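Local coordinates for protein histidine kinase (Synechocystis sp., PDB 5DFY) that probably works as a photochromic sensor histidine kinase of two-component signalling, of which this chain is a phycocyanobilin-binding GAF domain, at residues A[164-169]-A[187-192]. Residues are numbered along the deposited sequence; the frame is centred on the assembly and turned at random. Where two conformers were deposited one is given.
Sequences GLLGAY and QIANQL. With CYC (phycocyanobilin), chain B.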
loop_
_atom_site.group_PDB
_atom_site.type_symbol
_atom_site.label_atom_id
_atom_site.label_comp_id
_atom_site.label_asym_id
_atom_site.label_seq_id
_atom_site.Cartn_x
_atom_site.Cartn_y
_atom_site.Cartn_z
ATOM N N GLY A 164 0.202 -11.100 5.624
ATOM C CA GLY A 164 -0.201 -12.495 5.604
ATOM C C GLY A 164 0.270 -13.184 4.345
ATOM O O GLY A 164 1.104 -12.673 3.597
ATOM N N LEU A 165 -0.308 -14.359 4.114
ATOM C CA LEU A 165 0.017 -15.226 2.998
ATOM C C LEU A 165 -1.265 -15.642 2.292
ATOM O O LEU A 165 -2.305 -15.784 2.922
ATOM C CB LEU A 165 0.762 -16.484 3.448
ATOM C CG LEU A 165 2.000 -16.291 4.313
ATOM C CD1 LEU A 165 2.564 -17.640 4.754
ATOM C CD2 LEU A 165 3.045 -15.533 3.563
ATOM N N LEU A 166 -1.144 -15.856 0.997
ATOM C CA LEU A 166 -2.203 -16.405 0.147
ATOM C C LEU A 166 -1.673 -17.693 -0.467
ATOM O O LEU A 166 -0.670 -17.677 -1.168
ATOM C CB LEU A 166 -2.594 -15.394 -0.936
ATOM C CG LEU A 166 -3.676 -15.839 -1.925
ATOM C CD1 LEU A 166 -4.985 -16.144 -1.239
ATOM C CD2 LEU A 166 -3.885 -14.748 -2.951
ATOM N N GLY A 167 -2.305 -18.823 -0.138
ATOM C CA GLY A 167 -1.854 -20.118 -0.614
ATOM C C GLY A 167 -2.840 -20.803 -1.537
ATOM O O GLY A 167 -4.036 -20.752 -1.312
ATOM N N ALA A 168 -2.306 -21.433 -2.569
ATOM C CA ALA A 168 -3.052 -22.284 -3.486
ATOM C C ALA A 168 -2.488 -23.710 -3.374
ATOM O O ALA A 168 -1.271 -23.907 -3.378
ATOM C CB ALA A 168 -2.949 -21.768 -4.891
ATOM N N TYR A 169 -3.383 -24.697 -3.278
ATOM C CA TYR A 169 -3.002 -26.068 -2.921
ATOM C C TYR A 169 -3.626 -27.080 -3.845
ATOM O O TYR A 169 -4.785 -26.951 -4.226
ATOM C CB TYR A 169 -3.420 -26.381 -1.483
ATOM C CG TYR A 169 -2.914 -25.339 -0.518
ATOM C CD1 TYR A 169 -1.625 -25.405 -0.022
ATOM C CD2 TYR A 169 -3.703 -24.264 -0.157
ATOM C CE1 TYR A 169 -1.140 -24.427 0.846
ATOM C CE2 TYR A 169 -3.238 -23.295 0.707
ATOM C CZ TYR A 169 -1.957 -23.387 1.205
ATOM O OH TYR A 169 -1.509 -22.396 2.050
ATOM N N GLN A 187 0.294 -11.272 -8.193
ATOM C CA GLN A 187 -0.488 -10.054 -8.404
ATOM C C GLN A 187 -1.870 -10.101 -7.735
ATOM O O GLN A 187 -2.358 -9.080 -7.254
ATOM C CB GLN A 187 -0.654 -9.760 -9.892
ATOM C CG GLN A 187 0.652 -9.384 -10.598
ATOM C CD GLN A 187 1.404 -8.283 -9.880
ATOM O OE1 GLN A 187 0.813 -7.329 -9.360
ATOM N NE2 GLN A 187 2.720 -8.429 -9.807
ATOM N N ILE A 188 -2.515 -11.264 -7.736
ATOM C CA ILE A 188 -3.790 -11.385 -7.031
ATOM C C ILE A 188 -3.586 -11.040 -5.553
ATOM O O ILE A 188 -4.413 -10.359 -4.923
ATOM C CB ILE A 188 -4.392 -12.810 -7.195
ATOM C CG1 ILE A 188 -4.826 -12.996 -8.638
ATOM C CG2 ILE A 188 -5.585 -13.020 -6.251
ATOM C CD1 ILE A 188 -5.268 -14.376 -8.978
ATOM N N ALA A 189 -2.472 -11.482 -4.987
ATOM C CA ALA A 189 -2.187 -11.157 -3.599
ATOM C C ALA A 189 -1.896 -9.656 -3.412
ATOM O O ALA A 189 -2.346 -9.064 -2.450
ATOM C CB ALA A 189 -1.015 -11.996 -3.067
ATOM N N ASN A 190 -1.167 -9.052 -4.346
ATOM C CA ASN A 190 -0.959 -7.599 -4.294
ATOM C C ASN A 190 -2.304 -6.864 -4.264
ATOM O O ASN A 190 -2.508 -5.937 -3.489
ATOM C CB ASN A 190 -0.174 -7.091 -5.498
ATOM C CG ASN A 190 1.309 -7.436 -5.455
ATOM O OD1 ASN A 190 1.872 -7.776 -4.414
ATOM N ND2 ASN A 190 1.951 -7.331 -6.614
ATOM N N GLN A 191 -3.226 -7.300 -5.106
ATOM C CA GLN A 191 -4.542 -6.667 -5.208
ATOM C C GLN A 191 -5.349 -6.877 -3.937
ATOM O O GLN A 191 -6.049 -5.984 -3.468
ATOM C CB GLN A 191 -5.319 -7.218 -6.404
ATOM C CG GLN A 191 -6.742 -6.653 -6.515
ATOM C CD GLN A 191 -6.756 -5.128 -6.580
ATOM O OE1 GLN A 191 -7.237 -4.430 -5.661
ATOM N NE2 GLN A 191 -6.204 -4.604 -7.663
ATOM N N LEU A 192 -5.243 -8.067 -3.359
ATOM C CA LEU A 192 -5.904 -8.356 -2.090
ATOM C C LEU A 192 -5.407 -7.405 -1.002
ATOM O O LEU A 192 -6.185 -6.864 -0.216
ATOM C CB LEU A 192 -5.669 -9.804 -1.664
ATOM C CG LEU A 192 -6.110 -10.157 -0.246
ATOM C CD1 LEU A 192 -7.619 -9.968 -0.066
ATOM C CD2 LEU A 192 -5.707 -11.604 0.028
HETATM C CHA CYC B . 9.072 -23.495 6.044
HETATM N NA CYC B . 6.587 -23.213 6.486
HETATM C C1A CYC B . 7.848 -23.027 5.756
HETATM C C2A CYC B . 7.521 -22.194 4.550
HETATM C C3A CYC B . 6.108 -21.892 4.555
HETATM C C4A CYC B . 5.532 -22.533 5.748
HETATM C CMA CYC B . 5.405 -21.060 3.515
HETATM C CAA CYC B . 8.558 -21.702 3.556
HETATM C CBA CYC B . 9.134 -20.465 4.281
HETATM C CGA CYC B . 10.299 -19.752 3.596
HETATM O O1A CYC B . 10.906 -20.329 2.666
HETATM O O2A CYC B . 10.684 -18.590 3.970
HETATM C CHB CYC B . 4.144 -22.502 6.287
HETATM N NB CYC B . 2.902 -22.707 4.117
HETATM C C1B CYC B . 3.055 -22.345 5.553
HETATM C C2B CYC B . 1.776 -21.811 6.034
HETATM C C3B CYC B . 0.854 -21.834 4.979
HETATM C C4B CYC B . 1.493 -22.405 3.773
HETATM C CMB CYC B . 1.554 -21.331 7.453
HETATM C CAB CYC B . -0.596 -21.369 5.030
HETATM C CBB CYC B . -0.778 -20.130 4.166
HETATM O OB CYC B . 1.031 -22.595 2.673
HETATM N NC CYC B . 6.511 -26.035 10.186
HETATM C C1C CYC B . 5.623 -26.639 10.800
HETATM C C2C CYC B . 6.318 -27.459 12.142
HETATM C C3C CYC B . 7.439 -26.831 12.373
HETATM C C4C CYC B . 7.860 -26.274 10.914
HETATM C CMC CYC B . 5.290 -27.538 13.329
HETATM C CAC CYC B . 8.666 -27.676 13.031
HETATM C CBC CYC B . 8.353 -27.919 14.489
HETATM O OC CYC B . 4.439 -26.672 10.530
HETATM C CHD CYC B . 9.106 -25.978 10.516
HETATM N ND CYC B . 8.609 -24.655 8.361
HETATM C C1D CYC B . 9.432 -25.363 9.193
HETATM C C2D CYC B . 10.674 -25.454 8.635
HETATM C C3D CYC B . 10.640 -24.790 7.452
HETATM C C4D CYC B . 9.352 -24.291 7.286
HETATM C CMD CYC B . 11.846 -26.168 9.293
HETATM C CAD CYC B . 11.788 -24.619 6.490
HETATM C CBD CYC B . 11.690 -25.617 5.354
HETATM C CGD CYC B . 11.882 -27.025 5.889
HETATM O O1D CYC B . 10.920 -27.838 5.940
HETATM O O2D CYC B . 13.013 -27.406 6.300
#
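Leu166 meets helix 179-203 through a single methyl group: its CD2 lies 4.0 Å from Ala189 CB and 4.1 Å from Ile188 CG2, touching both residues at once. With CG anti to the backbone N (chi1 179°), the branched end of Leu166 extends from the sheet towards the helix. Leu166 CA and Ala189 CA are the closest CA pair, 6.4 Å apart, consistent with the small alanine side chain. No hydrogen bond crosses here; the packing is wholly apolar, and Val71, Val73 and Val156 of the adjoining strands press on Leu166 as well. Ile188 and Leu192 also pack on helix 50-66. The partly exposed Gln187, Asn190 and Gln191 take no part in the strand contact and face the second subunit. There Asn190 ND2 donates to Gln187 OE1 (3.0 Å), approaching from above the carbonyl plane, and Gln191 NE2 is hydrogen-bonded to Gln198 OE1 of the second subunit. On the sheet face turned from the helix, Tyr169 OH donates a 2.6 Å hydrogen bond to phycocyanobilin OB, an atom at the Tyr169 ring edge, in its plane. Strand 161-170, central in the antiparallel sheet, thus has helices on one face and the bilin on the other, as in bilin-binding GAF domains.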